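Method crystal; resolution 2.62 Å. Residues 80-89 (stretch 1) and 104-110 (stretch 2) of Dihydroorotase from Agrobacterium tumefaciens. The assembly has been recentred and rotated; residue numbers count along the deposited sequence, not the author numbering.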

ATOM      1  N   ILE A  80     -20.681  21.766  -9.905  1.00 33.26           N
ATOM      2  CA  ILE A  80     -21.495  22.662  -9.127  1.00 32.82           C
ATOM      3  C   ILE A  80     -21.849  22.160  -7.724  1.00 34.14           C
ATOM      4  O   ILE A  80     -22.893  22.527  -7.164  1.00 34.00           O
ATOM      5  N   TRP A  81     -20.978  21.331  -7.152  1.00 34.71           N
ATOM      6  CA  TRP A  81     -21.200  20.831  -5.801  1.00 35.80           C
ATOM      7  C   TRP A  81     -20.534  21.869  -4.891  1.00 35.77           C
ATOM      8  O   TRP A  81     -19.626  21.539  -4.124  1.00 33.33           O
ATOM      9  N   HIS A  82     -20.979  23.124  -5.024  1.00 36.46           N
ATOM     10  CA  HIS A  82     -20.471  24.267  -4.263  1.00 35.23           C
ATOM     11  C   HIS A  82     -20.578  24.016  -2.758  1.00 34.98           C
ATOM     12  O   HIS A  82     -21.604  23.562  -2.257  1.00 33.95           O
ATOM     13  N   GLY A  83     -19.509  24.323  -2.039  1.00 33.27           N
ATOM     14  CA  GLY A  83     -19.500  24.088  -0.610  1.00 36.43           C
ATOM     15  C   GLY A  83     -19.214  22.633  -0.256  1.00 38.58           C
ATOM     16  O   GLY A  83     -18.376  22.371   0.603  1.00 39.67           O
ATOM     17  N   GLY A  84     -19.906  21.690  -0.903  1.00 39.29           N
ATOM     18  CA  GLY A  84     -19.698  20.271  -0.628  1.00 39.98           C
ATOM     19  C   GLY A  84     -18.307  19.790  -0.998  1.00 39.26           C
ATOM     20  O   GLY A  84     -17.703  18.958  -0.323  1.00 39.75           O
ATOM     21  N   THR A  85     -17.799  20.323  -2.093  1.00 39.43           N
ATOM     22  CA  THR A  85     -16.466  19.995  -2.559  1.00 37.98           C
ATOM     23  C   THR A  85     -15.716  21.310  -2.581  1.00 38.49           C
ATOM     24  O   THR A  85     -16.318  22.369  -2.452  1.00 40.23           O
ATOM     25  N   ASP A  86     -14.408  21.249  -2.767  1.00 37.98           N
ATOM     26  CA  ASP A  86     -13.585  22.443  -2.793  1.00 38.83           C
ATOM     27  C   ASP A  86     -13.471  23.118  -4.162  1.00 39.34           C
ATOM     28  O   ASP A  86     -13.399  24.346  -4.268  1.00 39.28           O
ATOM     29  N   ILE A  87     -13.463  22.292  -5.203  1.00 39.66           N
ATOM     30  CA  ILE A  87     -13.273  22.724  -6.585  1.00 38.43           C
ATOM     31  C   ILE A  87     -14.472  23.284  -7.350  1.00 36.02           C
ATOM     32  O   ILE A  87     -14.295  23.981  -8.340  1.00 32.38           O
ATOM     33  N   SER A  88     -15.678  22.982  -6.878  1.00 35.33           N
ATOM     34  CA  SER A  88     -16.927  23.407  -7.516  1.00 35.52           C
ATOM     35  C   SER A  88     -17.262  24.881  -7.434  1.00 37.58           C
ATOM     36  O   SER A  88     -16.825  25.583  -6.532  1.00 39.19           O
ATOM     37  N   ILE A  89     -18.072  25.329  -8.391  1.00 38.04           N
ATOM     38  CA  ILE A  89     -18.544  26.706  -8.463  1.00 36.50           C
ATOM     39  C   ILE A  89     -20.041  26.633  -8.202  1.00 36.70           C
ATOM     40  O   ILE A  89     -20.569  25.565  -7.911  1.00 36.89           O
ATOM     41  N   VAL A 104     -25.208  19.561 -15.741  1.00 37.98           N
ATOM     42  CA  VAL A 104     -24.983  18.170 -15.348  1.00 36.89           C
ATOM     43  C   VAL A 104     -23.678  18.108 -14.556  1.00 36.73           C
ATOM     44  O   VAL A 104     -22.587  18.267 -15.117  1.00 34.78           O
ATOM     45  N   ASP A 105     -23.778  17.906 -13.248  1.00 37.06           N
ATOM     46  CA  ASP A 105     -22.564  17.838 -12.452  1.00 36.46           C
ATOM     47  C   ASP A 105     -21.881  16.527 -12.812  1.00 35.46           C
ATOM     48  O   ASP A 105     -22.520  15.467 -12.876  1.00 33.59           O
ATOM     49  N   ALA A 106     -20.579  16.612 -13.052  1.00 33.82           N
ATOM     50  CA  ALA A 106     -19.807  15.467 -13.474  1.00 32.66           C
ATOM     51  C   ALA A 106     -18.975  14.775 -12.399  1.00 31.97           C
ATOM     52  O   ALA A 106     -17.747  14.852 -12.401  1.00 30.07           O
ATOM     53  N   GLY A 107     -19.656  14.075 -11.499  1.00 32.76           N
ATOM     54  CA  GLY A 107     -18.974  13.331 -10.457  1.00 34.90           C
ATOM     55  C   GLY A 107     -18.320  14.142  -9.366  1.00 35.16           C
ATOM     56  O   GLY A 107     -17.248  13.763  -8.892  1.00 35.49           O
ATOM     57  N   SER A 108     -18.940  15.255  -8.972  1.00 34.71           N
ATOM     58  CA  SER A 108     -18.384  16.074  -7.904  1.00 34.07           C
ATOM     59  C   SER A 108     -18.762  15.382  -6.597  1.00 34.43           C
ATOM     60  O   SER A 108     -18.044  15.448  -5.598  1.00 34.01           O
ATOM     61  N   ALA A 109     -19.884  14.673  -6.638  1.00 33.63           N
ATOM     62  CA  ALA A 109     -20.336  13.931  -5.477  1.00 35.64           C
ATOM     63  C   ALA A 109     -20.333  12.423  -5.748  1.00 36.48           C
ATOM     64  O   ALA A 109     -20.503  11.997  -6.891  1.00 34.77           O
ATOM     65  N   GLY A 110     -20.123  11.640  -4.686  1.00 36.25           N
ATOM     66  CA  GLY A 110     -20.138  10.189  -4.786  1.00 38.34           C
ATOM     67  C   GLY A 110     -21.372   9.713  -4.036  1.00 40.02           C
ATOM     68  O   GLY A 110     -22.302  10.486  -3.841  1.00 41.73           O
TER

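The polar rule of this contact is a buried carboxylate that serves two stretches at once. Asp-105, on the strand that opens the second stretch, directs its CA-to-CB bond toward the first and takes chi1 t, which carries the carboxylate to the backbone of Ile-80. There Ile-80 N donates to Asp-105 OD2 at 2.9 Å, the one hydrogen bond that crosses between the stretches. The same group organises its own loop: Ser-108 N donates to Asp-105 OD1 at 2.8 Å, and Ser-108 OG to Asp-105 OD2 at 2.6 Å. One aspartate therefore pins the turn and holds the first stretch at Ile-80 N, its negative charge met by amide and hydroxyl donors.

A second polar cluster lies within the first stretch. Thr-85 (p) and Ser-88 (m) both point toward the partner, and their hydroxyls, Thr-85 OG1 and Ser-88 OG, share a 2.7 Å hydrogen bond in which either may donate. Ser-88 OG comes no nearer to Ser-108 OG than 3.8 Å, so this pair meets as neighbours in packing.

The apolar packing centres on Trp-81, pointing toward the second stretch with chi1 t. Ser-108 (chi1 m) points toward the first stretch, and Trp-81 CB sits 3.4 Å from Ser-108 CB, while Ala-109 CB approaches the ring obliquely, a tight 3.1 Å from Trp-81 CD1. Trp-81 NE1 is hydrogen-bonded elsewhere in the structure.

Elsewhere in the contact, carbon atoms pack against polar ones. Thr-85 CG2 lies 3.2 Å from Ser-108 O. Ile-80 (p, t) leaves its backbone sideways, yet its side chain still packs beside the carboxylate, Ile-80 CG1 lying 3.7 Å from Asp-105 OD2.

Within the first stretch, an ideal CB on Gly-84 would lie 2.2 Å from Trp-81 CE2, a clash with the indole.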

ATOM      1  CB  ILE A  80     -22.768  22.986  -9.919  1.00 31.37           C
ATOM      2  CG1 ILE A  80     -23.388  21.688 -10.442  1.00 30.58           C
ATOM      3  CG2 ILE A  80     -22.427  23.925 -11.102  1.00 29.61           C
ATOM      4  CD1 ILE A  80     -24.597  21.936 -11.330  1.00 30.21           C
ATOM      5  CB  TRP A  81     -20.529  19.463  -5.630  1.00 35.94           C
ATOM      6  CG  TRP A  81     -21.029  18.620  -4.467  1.00 37.81           C
ATOM      7  CD1 TRP A  81     -20.825  17.276  -4.286  1.00 37.77           C
ATOM      8  CD2 TRP A  81     -21.753  19.068  -3.308  1.00 38.06           C
ATOM      9  NE1 TRP A  81     -21.365  16.864  -3.091  1.00 36.40           N
ATOM     10  CE2 TRP A  81     -21.938  17.943  -2.469  1.00 37.63           C
ATOM     11  CE3 TRP A  81     -22.259  20.309  -2.893  1.00 38.86           C
ATOM     12  CZ2 TRP A  81     -22.605  18.024  -1.243  1.00 38.39           C
ATOM     13  CZ3 TRP A  81     -22.925  20.388  -1.672  1.00 38.03           C
ATOM     14  CH2 TRP A  81     -23.090  19.251  -0.864  1.00 38.86           C
ATOM     15  CB  HIS A  82     -21.264  25.511  -4.634  1.00 36.93           C
ATOM     16  CG  HIS A  82     -20.979  26.687  -3.756  1.00 38.96           C
ATOM     17  ND1 HIS A  82     -19.906  27.525  -3.961  1.00 39.16           N
ATOM     18  CD2 HIS A  82     -21.585  27.115  -2.622  1.00 37.87           C
ATOM     19  CE1 HIS A  82     -19.860  28.420  -2.988  1.00 38.76           C
ATOM     20  NE2 HIS A  82     -20.865  28.191  -2.162  1.00 38.73           N
ATOM     21  CB  THR A  85     -16.477  19.463  -3.987  1.00 36.91           C
ATOM     22  OG1 THR A  85     -16.883  20.516  -4.868  1.00 33.63           O
ATOM     23  CG2 THR A  85     -17.424  18.253  -4.112  1.00 32.33           C
ATOM     24  CB  ASP A  86     -12.183  22.076  -2.301  1.00 40.44           C
ATOM     25  CG  ASP A  86     -11.411  21.168  -3.295  1.00 42.88           C
ATOM     26  OD1 ASP A  86     -12.012  20.339  -4.028  1.00 39.40           O
ATOM     27  OD2 ASP A  86     -10.166  21.271  -3.326  1.00 47.13           O
ATOM     28  CB  ILE A  87     -12.650  21.539  -7.410  1.00 40.69           C
ATOM     29  CG1 ILE A  87     -11.889  22.091  -8.605  1.00 42.54           C
ATOM     30  CG2 ILE A  87     -13.735  20.583  -7.902  1.00 37.31           C
ATOM     31  CD1 ILE A  87     -10.853  23.116  -8.219  1.00 42.30           C
ATOM     32  CB  SER A  88     -18.117  22.657  -6.923  1.00 34.01           C
ATOM     33  OG  SER A  88     -18.053  21.274  -7.179  1.00 32.91           O
ATOM     34  CB  ILE A  89     -18.283  27.341  -9.859  1.00 37.27           C
ATOM     35  CG1 ILE A  89     -18.803  26.435 -10.970  1.00 35.40           C
ATOM     36  CG2 ILE A  89     -16.803  27.594 -10.045  1.00 36.09           C
ATOM     37  CD1 ILE A  89     -18.554  26.989 -12.362  1.00 34.96           C
ATOM     38  CB  VAL A 104     -24.856  17.245 -16.598  1.00 37.13           C
ATOM     39  CG1 VAL A 104     -24.931  15.783 -16.189  1.00 33.16           C
ATOM     40  CG2 VAL A 104     -25.953  17.580 -17.603  1.00 37.28           C
ATOM     41  CB  ASP A 105     -22.855  17.899 -10.957  1.00 36.88           C
ATOM     42  CG  ASP A 105     -21.591  17.802 -10.130  1.00 38.87           C
ATOM     43  OD1 ASP A 105     -21.138  16.659  -9.867  1.00 40.18           O
ATOM     44  OD2 ASP A 105     -21.034  18.871  -9.773  1.00 36.89           O
ATOM     45  CB  ALA A 106     -18.924  15.879 -14.651  1.00 30.25           C
ATOM     46  CB  SER A 108     -18.939  17.496  -7.967  1.00 33.80           C
ATOM     47  OG  SER A 108     -18.580  18.126  -9.185  1.00 33.06           O
ATOM     48  CB  ALA A 109     -21.737  14.373  -5.074  1.00 35.89           C
TER